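Local coordinates for protein L-glyceraldehyde 3-phosphate reductase (Clostridium beijerinckii, PDB 6HG6) that binds NADPH and, as an aldo-keto reductase, probably reduces aldehydes such as furfural and methylglyoxal with it, at residues E47-A52 and E75-I80; L283-K288 and M324-S329. All coordinates share one frame; numbering follows the deposited sequence. Where two conformers were deposited one is given.

Contact 1 (E47-A52 and E75-I80); sequences ELCFTA and ENFGRI. With EDO (1,2-ethanediol), chain E.
Two donors of Thr51 grip Glu47 O on the helix whose Cys49 and Phe50 meet Phe77 and Ile80: Thr51 OG1 lies 2.6 Å from Glu47 O, and Thr51 N, 2.8 Å away, completes the helical bond to the same oxygen. They arrive from opposite faces of the carbonyl plane, the hydroxyl tilted 31° out of it. Helices 42-54 and 72-85 are successive outer helices of the TIM barrel, which follow strands 28-31 and 59-61 in the chain. The axes of the two short segments cross at -63° and stay 11.5 Å apart at their closest, so side chains alone bridge the gap. Cys49 and Ile80 carry most of it, each with its CB toward the other helix. Cys49 SG sits at the edge of the Phe77 ring, 4.0 Å from Phe77 CE1, in a sulfur-aromatic contact almost in the ring plane, and at about the same range touches Ile80 CD1. The Phe77 ring reaches this position because CG stands anti to the backbone N; the ring also meets Phe60, Leu32 and Leu62. Ile80 divides its branches between two neighbours: the CG1 arm carries CD1 to the sulfur, while CG2 comes obliquely to within 4.5 Å of Phe50 CE1. Phe50 itself stacks on Tyr3. All four touching residues are buried, and the Cys49 side chain lies about 11 Å from the bound NADPH. On another side of helix 72-85, Asn76 holds an ethanediol, probably from the crystallisation liquor, with both ends of its amide, while ND2 is also bonded to Phe36 O. Ethanediol O1 donates to Asn76 OD1 across 3.0 Å, and Asn76 ND2 gives a 3.2 Å hydrogen bond to ethanediol O2 with an angle of 152° at the hydrogen.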
ATOM      1  N   GLU A  47      11.610   7.222 -13.829  1.00 31.80           N
ATOM      2  CA  GLU A  47      10.694   8.362 -14.059  1.00 32.49           C
ATOM      3  C   GLU A  47       9.461   8.201 -13.193  1.00 29.26           C
ATOM      4  O   GLU A  47       8.949   9.228 -12.698  1.00 28.42           O
ATOM      5  CB  GLU A  47      10.351   8.526 -15.542  1.00 36.44           C
ATOM      6  CG  GLU A  47      11.532   9.037 -16.307  1.00 41.11           C
ATOM      7  CD  GLU A  47      12.084  10.370 -15.804  1.00 45.05           C
ATOM      8  OE1 GLU A  47      11.260  11.272 -15.522  1.00 47.61           O
ATOM      9  OE2 GLU A  47      13.344  10.497 -15.678  1.00 49.15           O
ATOM     10  N   LEU A  48       8.989   6.981 -12.976  1.00 26.97           N
ATOM     11  CA  LEU A  48       7.782   6.789 -12.138  1.00 25.75           C
ATOM     12  C   LEU A  48       8.116   7.188 -10.693  1.00 24.11           C
ATOM     13  O   LEU A  48       7.321   7.917 -10.073  1.00 23.23           O
ATOM     14  CB  LEU A  48       7.285   5.339 -12.182  1.00 25.33           C
ATOM     15  CG  LEU A  48       6.591   4.916 -13.463  1.00 26.91           C
ATOM     16  CD1 LEU A  48       6.255   3.422 -13.410  1.00 26.67           C
ATOM     17  CD2 LEU A  48       5.342   5.732 -13.661  1.00 27.90           C
ATOM     18  N   CYS A  49       9.260   6.758 -10.195  1.00 23.59           N
ATOM     19  CA  CYS A  49       9.691   7.073  -8.809  1.00 22.75           C
ATOM     20  C   CYS A  49       9.908   8.577  -8.656  1.00 22.90           C
ATOM     21  O   CYS A  49       9.444   9.118  -7.671  1.00 21.47           O
ATOM     22  CB  CYS A  49      10.941   6.304  -8.435  1.00 23.11           C
ATOM     23  SG  CYS A  49      10.584   4.540  -8.224  1.00 24.45           S
ATOM     24  N   PHE A  50      10.618   9.190  -9.585  1.00 23.50           N
ATOM     25  CA  PHE A  50      10.921  10.624  -9.578  1.00 24.96           C
ATOM     26  C   PHE A  50       9.598  11.391  -9.617  1.00 25.01           C
ATOM     27  O   PHE A  50       9.448  12.384  -8.877  1.00 24.85           O
ATOM     28  CB  PHE A  50      11.799  11.014 -10.765  1.00 27.40           C
ATOM     29  CG  PHE A  50      13.157  10.352 -10.793  1.00 27.84           C
ATOM     30  CD1 PHE A  50      13.749   9.853  -9.645  1.00 27.10           C
ATOM     31  CD2 PHE A  50      13.904  10.402 -11.963  1.00 30.04           C
ATOM     32  CE1 PHE A  50      15.003   9.251  -9.691  1.00 27.79           C
ATOM     33  CE2 PHE A  50      15.172   9.847 -12.001  1.00 30.28           C
ATOM     34  CZ  PHE A  50      15.724   9.302 -10.863  1.00 28.94           C
ATOM     35  N   THR A  51       8.669  10.993 -10.492  1.00 24.78           N
ATOM     36  CA  THR A  51       7.355  11.668 -10.586  1.00 25.06           C
ATOM     37  C   THR A  51       6.638  11.553  -9.240  1.00 23.54           C
ATOM     38  O   THR A  51       6.136  12.564  -8.762  1.00 23.81           O
ATOM     39  CB  THR A  51       6.501  11.100 -11.723  1.00 25.67           C
ATOM     40  OG1 THR A  51       7.272  11.262 -12.912  1.00 26.69           O
ATOM     41  CG2 THR A  51       5.179  11.812 -11.825  1.00 26.44           C
ATOM     42  N   ALA A  52       6.648  10.382  -8.615  1.00 22.70           N
ATOM     43  CA  ALA A  52       5.967  10.142  -7.338  1.00 21.54           C
ATOM     44  C   ALA A  52       6.529  11.113  -6.282  1.00 21.16           C
ATOM     45  O   ALA A  52       5.766  11.876  -5.666  1.00 21.14           O
ATOM     46  CB  ALA A  52       6.155   8.723  -6.911  1.00 21.18           C
ATOM     47  N   GLU A  75      15.355  -5.260  -6.293  0.50 19.37           N
ATOM     48  CA  GLU A  75      16.666  -5.021  -6.940  0.50 20.40           C
ATOM     49  C   GLU A  75      16.616  -3.752  -7.791  0.50 20.64           C
ATOM     50  O   GLU A  75      17.575  -2.970  -7.778  0.50 20.34           O
ATOM     51  CB  GLU A  75      17.088  -6.213  -7.799  0.50 22.09           C
ATOM     52  CG  GLU A  75      17.588  -7.375  -6.984  0.50 22.31           C
ATOM     53  CD  GLU A  75      18.255  -8.482  -7.797  0.50 24.13           C
ATOM     54  OE1 GLU A  75      18.258  -8.394  -9.042  0.50 25.75           O
ATOM     55  OE2 GLU A  75      18.760  -9.424  -7.184  0.50 24.29           O
ATOM     56  N   ASN A  76      15.557  -3.588  -8.575  1.00 20.83           N
ATOM     57  CA  ASN A  76      15.395  -2.379  -9.402  1.00 21.24           C
ATOM     58  C   ASN A  76      15.329  -1.126  -8.504  1.00 20.58           C
ATOM     59  O   ASN A  76      16.007  -0.123  -8.832  1.00 20.67           O
ATOM     60  CB  ASN A  76      14.212  -2.537 -10.346  1.00 22.14           C
ATOM     61  CG  ASN A  76      14.544  -3.425 -11.526  1.00 24.35           C
ATOM     62  OD1 ASN A  76      15.682  -3.400 -12.028  1.00 25.79           O
ATOM     63  ND2 ASN A  76      13.536  -4.078 -12.086  1.00 24.45           N
ATOM     64  N   PHE A  77      14.540  -1.161  -7.448  1.00 19.49           N
ATOM     65  CA  PHE A  77      14.412  -0.015  -6.522  1.00 19.55           C
ATOM     66  C   PHE A  77      15.779   0.229  -5.862  1.00 19.64           C
ATOM     67  O   PHE A  77      16.192   1.385  -5.691  1.00 20.18           O
ATOM     68  CB  PHE A  77      13.325  -0.261  -5.488  1.00 19.14           C
ATOM     69  CG  PHE A  77      12.989   1.000  -4.740  1.00 18.97           C
ATOM     70  CD1 PHE A  77      12.439   2.074  -5.418  1.00 19.92           C
ATOM     71  CD2 PHE A  77      13.215   1.104  -3.389  1.00 19.12           C
ATOM     72  CE1 PHE A  77      12.094   3.231  -4.750  1.00 20.21           C
ATOM     73  CE2 PHE A  77      12.870   2.275  -2.720  1.00 19.24           C
ATOM     74  CZ  PHE A  77      12.333   3.333  -3.402  1.00 19.69           C
ATOM     75  N   GLY A  78      16.513  -0.851  -5.587  1.00 19.05           N
ATOM     76  CA  GLY A  78      17.866  -0.725  -5.022  1.00 19.48           C
ATOM     77  C   GLY A  78      18.758   0.070  -5.955  1.00 20.19           C
ATOM     78  O   GLY A  78      19.550   0.892  -5.498  1.00 20.39           O
ATOM     79  N   ARG A  79      18.663  -0.183  -7.255  1.00 21.95           N
ATOM     80  CA  ARG A  79      19.456   0.536  -8.260  1.00 23.97           C
ATOM     81  C   ARG A  79      18.995   1.996  -8.330  1.00 23.46           C
ATOM     82  O   ARG A  79      19.844   2.883  -8.493  1.00 23.71           O
ATOM     83  CB  ARG A  79      19.351  -0.143  -9.619  1.00 27.37           C
ATOM     84  CG  ARG A  79      20.264   0.464 -10.658  1.00 32.11           C
ATOM     85  CD  ARG A  79      20.077  -0.315 -11.963  1.00 36.29           C
ATOM     86  NE  ARG A  79      20.783   0.321 -13.048  1.00 41.51           N
ATOM     87  CZ  ARG A  79      20.570   0.039 -14.339  1.00 44.89           C
ATOM     88  NH1 ARG A  79      19.651  -0.857 -14.690  1.00 45.02           N
ATOM     89  NH2 ARG A  79      21.258   0.686 -15.265  1.00 48.11           N
ATOM     90  N   ILE A  80      17.699   2.250  -8.250  1.00 22.35           N
ATOM     91  CA  ILE A  80      17.205   3.646  -8.312  1.00 23.07           C
ATOM     92  C   ILE A  80      17.725   4.409  -7.070  1.00 22.64           C
ATOM     93  O   ILE A  80      18.153   5.595  -7.207  1.00 23.45           O
ATOM     94  CB  ILE A  80      15.681   3.610  -8.430  1.00 23.28           C
ATOM     95  CG1 ILE A  80      15.275   3.027  -9.793  1.00 24.57           C
ATOM     96  CG2 ILE A  80      15.119   5.026  -8.221  1.00 23.56           C
ATOM     97  CD1 ILE A  80      13.840   2.612  -9.852  1.00 24.64           C
TER
HETATM   98  C1  EDO E 404      16.040  -3.020 -15.666  1.00 56.58           C
HETATM   99  O1  EDO E 404      16.964  -2.662 -14.652  1.00 59.35           O
HETATM  100  C2  EDO E 404      15.625  -4.443 -15.614  1.00 54.77           C
HETATM  101  O2  EDO E 404      14.312  -4.663 -15.119  1.00 46.62           O

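Contact 2 (L283-K288 and M324-S329); sequences LSWVLK and MIDEIS
The C-terminal helix 319-329 packs across the outside of the barrel helix 278-286 here, with Trp285 and Ile325 at the centre. The Trp285 side chain leaves its helix trans to its own nitrogen (chi1 -179°), which sends the indole out to Ile325, and the two side chains run antiparallel past one another. The five-membered end of the indole does the touching: Trp285 NE1 lies 3.8 Å from Ile325 CG2, and Trp285 CD1 is 3.9 Å from Ile325 CD1. A water bridges the polar edge. Trp285 NE1 donates to this water over 3.0 Å, in the ring plane, and the water in turn donates to Asp326 OD1 at 2.6 Å. Asp326 OD1 is also in a salt bridge with Arg201 NH1, which probably helps balance its charge. Lys288 NZ stands 3.8 Å above one face of the Trp285 ring, over its outer part. Around the pair, Tyr196, Ile198 and Arg201 contact the indole, Leu322 lies against both Trp285 and Lys288, Ile328 packs on helix 258-273, and Leu283, Val286 and Leu287 lean inward on barrel strand 294-297.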
ATOM      1  N   LEU A 283     -10.301   6.516  -5.700  1.00 29.72           N
ATOM      2  CA  LEU A 283      -9.190   6.821  -4.762  1.00 28.57           C
ATOM      3  C   LEU A 283      -9.726   7.697  -3.625  1.00 28.50           C
ATOM      4  O   LEU A 283      -9.444   7.377  -2.470  1.00 27.63           O
ATOM      5  CB  LEU A 283      -8.041   7.527  -5.476  1.00 29.16           C
ATOM      6  CG  LEU A 283      -7.350   6.737  -6.588  1.00 29.96           C
ATOM      7  CD1 LEU A 283      -6.219   7.570  -7.171  1.00 30.90           C
ATOM      8  CD2 LEU A 283      -6.826   5.414  -6.089  1.00 28.83           C
ATOM      9  N   SER A 284     -10.503   8.722  -3.955  1.00 29.35           N
ATOM     10  CA  SER A 284     -11.123   9.630  -2.952  1.00 29.81           C
ATOM     11  C   SER A 284     -12.016   8.817  -2.010  1.00 29.52           C
ATOM     12  O   SER A 284     -11.994   9.073  -0.809  1.00 29.17           O
ATOM     13  CB  SER A 284     -11.878  10.725  -3.573  1.00 31.84           C
ATOM     14  OG  SER A 284     -11.027  11.500  -4.379  1.00 32.57           O
ATOM     15  N   TRP A 285     -12.774   7.857  -2.533  1.00 29.36           N
ATOM     16  CA  TRP A 285     -13.723   7.097  -1.695  1.00 29.40           C
ATOM     17  C   TRP A 285     -12.964   6.278  -0.644  1.00 28.16           C
ATOM     18  O   TRP A 285     -13.376   6.235   0.529  1.00 28.53           O
ATOM     19  CB  TRP A 285     -14.631   6.260  -2.606  1.00 30.15           C
ATOM     20  CG  TRP A 285     -15.646   5.480  -1.846  1.00 30.60           C
ATOM     21  CD1 TRP A 285     -16.928   5.857  -1.603  1.00 31.70           C
ATOM     22  CD2 TRP A 285     -15.479   4.194  -1.230  1.00 29.63           C
ATOM     23  NE1 TRP A 285     -17.558   4.892  -0.875  1.00 32.02           N
ATOM     24  CE2 TRP A 285     -16.716   3.868  -0.633  1.00 30.86           C
ATOM     25  CE3 TRP A 285     -14.435   3.283  -1.140  1.00 28.37           C
ATOM     26  CZ2 TRP A 285     -16.917   2.694   0.084  1.00 30.91           C
ATOM     27  CZ3 TRP A 285     -14.642   2.113  -0.441  1.00 28.24           C
ATOM     28  CH2 TRP A 285     -15.871   1.817   0.135  1.00 29.31           C
ATOM     29  N   VAL A 286     -11.898   5.607  -1.029  1.00 27.43           N
ATOM     30  CA  VAL A 286     -11.125   4.789  -0.073  1.00 26.80           C
ATOM     31  C   VAL A 286     -10.618   5.656   1.095  1.00 25.66           C
ATOM     32  O   VAL A 286     -10.465   5.105   2.201  1.00 25.45           O
ATOM     33  CB  VAL A 286      -9.995   4.070  -0.830  1.00 26.20           C
ATOM     34  CG1 VAL A 286      -8.929   3.624   0.073  1.00 26.43           C
ATOM     35  CG2 VAL A 286     -10.564   2.918  -1.633  1.00 26.98           C
ATOM     36  N   LEU A 287     -10.335   6.922   0.854  1.00 25.90           N
ATOM     37  CA  LEU A 287      -9.796   7.883   1.865  1.00 26.48           C
ATOM     38  C   LEU A 287     -10.898   8.633   2.621  1.00 27.73           C
ATOM     39  O   LEU A 287     -10.567   9.526   3.415  1.00 28.22           O
ATOM     40  CB  LEU A 287      -8.907   8.910   1.155  1.00 26.38           C
ATOM     41  CG  LEU A 287      -7.551   8.379   0.677  1.00 25.72           C
ATOM     42  CD1 LEU A 287      -6.887   9.420  -0.195  1.00 26.32           C
ATOM     43  CD2 LEU A 287      -6.637   7.971   1.819  1.00 25.04           C
ATOM     44  N   LYS A 288     -12.162   8.361   2.372  1.00 29.07           N
ATOM     45  CA  LYS A 288     -13.220   9.242   2.931  1.00 30.61           C
ATOM     46  C   LYS A 288     -13.210   9.224   4.464  1.00 30.55           C
ATOM     47  O   LYS A 288     -13.626  10.239   5.056  1.00 32.36           O
ATOM     48  CB  LYS A 288     -14.584   8.870   2.351  1.00 31.87           C
ATOM     49  CG  LYS A 288     -15.219   7.571   2.813  1.00 32.05           C
ATOM     50  CD  LYS A 288     -16.434   7.274   1.957  1.00 33.66           C
ATOM     51  CE  LYS A 288     -17.376   6.226   2.500  1.00 34.54           C
ATOM     52  NZ  LYS A 288     -16.737   5.140   3.230  1.00 33.93           N
ATOM     53  N   MET A 324     -25.634   6.222  -2.843  1.00 46.64           N
ATOM     54  CA  MET A 324     -25.745   5.800  -4.260  1.00 47.82           C
ATOM     55  C   MET A 324     -24.603   4.829  -4.588  1.00 45.71           C
ATOM     56  O   MET A 324     -24.836   3.798  -5.241  1.00 45.35           O
ATOM     57  CB  MET A 324     -25.679   7.004  -5.195  1.00 49.44           C
ATOM     58  CG  MET A 324     -26.967   7.796  -5.148  1.00 52.92           C
ATOM     59  SD  MET A 324     -26.558   9.413  -6.181  1.00 57.28           S
ATOM     60  CE  MET A 324     -27.021   8.401  -7.847  1.00 57.14           C
ATOM     61  N   ILE A 325     -23.401   5.159  -4.136  1.00 43.27           N
ATOM     62  CA  ILE A 325     -22.206   4.318  -4.407  1.00 42.08           C
ATOM     63  C   ILE A 325     -22.402   2.932  -3.754  1.00 42.76           C
ATOM     64  O   ILE A 325     -21.889   1.888  -4.256  1.00 43.34           O
ATOM     65  CB  ILE A 325     -20.928   5.001  -3.913  1.00 39.71           C
ATOM     66  CG1 ILE A 325     -20.579   6.179  -4.820  1.00 39.96           C
ATOM     67  CG2 ILE A 325     -19.822   3.979  -3.852  1.00 37.90           C
ATOM     68  CD1 ILE A 325     -19.510   7.082  -4.253  1.00 38.40           C
ATOM     69  N   ASP A 326     -22.942   2.938  -2.531  1.00 43.90           N
ATOM     70  CA  ASP A 326     -23.248   1.671  -1.823  1.00 45.31           C
ATOM     71  C   ASP A 326     -24.351   0.887  -2.554  1.00 48.19           C
ATOM     72  O   ASP A 326     -24.176  -0.323  -2.815  1.00 47.36           O
ATOM     73  CB  ASP A 326     -23.680   1.936  -0.390  1.00 46.01           C
ATOM     74  CG  ASP A 326     -22.508   2.274   0.515  1.00 44.50           C
ATOM     75  OD1 ASP A 326     -21.285   2.199   0.040  1.00 42.74           O
ATOM     76  OD2 ASP A 326     -22.798   2.574   1.700  1.00 45.69           O
ATOM     77  N   GLU A 327     -25.433   1.532  -2.936  1.00 50.88           N
ATOM     78  CA  GLU A 327     -26.532   0.766  -3.566  1.00 54.76           C
ATOM     79  C   GLU A 327     -26.031   0.174  -4.905  1.00 54.48           C
ATOM     80  O   GLU A 327     -26.452  -1.018  -5.247  1.00 57.86           O
ATOM     81  CB  GLU A 327     -27.786   1.640  -3.651  1.00 58.28           C
ATOM     82  CG  GLU A 327     -29.031   0.838  -4.000  1.00 62.86           C
ATOM     83  CD  GLU A 327     -29.229   0.578  -5.479  1.00 66.48           C
ATOM     84  OE1 GLU A 327     -30.220  -0.166  -5.825  1.00 72.10           O
ATOM     85  OE2 GLU A 327     -28.446   1.174  -6.295  1.00 68.42           O
ATOM     86  N   ILE A 328     -25.179   0.949  -5.629  1.00 53.03           N
ATOM     87  CA  ILE A 328     -24.681   0.590  -6.991  1.00 53.57           C
ATOM     88  C   ILE A 328     -23.653  -0.539  -6.885  1.00 52.54           C
ATOM     89  O   ILE A 328     -23.692  -1.444  -7.718  1.00 53.00           O
ATOM     90  CB  ILE A 328     -24.069   1.803  -7.729  1.00 53.30           C
ATOM     91  CG1 ILE A 328     -25.096   2.863  -8.133  1.00 56.52           C
ATOM     92  CG2 ILE A 328     -23.287   1.343  -8.945  1.00 52.93           C
ATOM     93  CD1 ILE A 328     -24.456   4.168  -8.600  1.00 56.11           C
ATOM     94  N   SER A 329     -22.762  -0.464  -5.894  0.50 50.69           N
ATOM     95  CA  SER A 329     -21.656  -1.428  -5.641  0.50 49.98           C
ATOM     96  C   SER A 329     -22.180  -2.718  -5.019  0.50 51.76           C
ATOM     97  O   SER A 329     -21.471  -3.722  -5.094  0.50 50.73           O
ATOM     98  CB  SER A 329     -20.617  -0.823  -4.741  0.50 47.29           C
ATOM     99  OG  SER A 329     -20.062   0.322  -5.357  0.50 46.88           O
TER
HETATM  100  O   HOH W   1     -20.365   4.616   0.053  1.00 32.22           O

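From the N terminus, contact 1 closes first, joining helices 42-54 and 72-85 around a loop that holds barrel strand 59-61 and the NADPH-binding Asp61. Contact 2 opens far later and closes a longer loop from helix 278-286 to helix 319-329, through strand 294-297, helix 302-308 and the turn joining them, which include the NADPH-binding Gly298, Ser300, Gln304, Glu307 and Asn308. The two loops follow in series and neither nests nor crosses. Their centres are 31 Å apart, on opposite sides of the chain's centre, yet helix 302-308 links them: Leu48 and Thr51 of 47-52 rest on it, so that helix 42-54 packs on a helix that follows the last barrel strand.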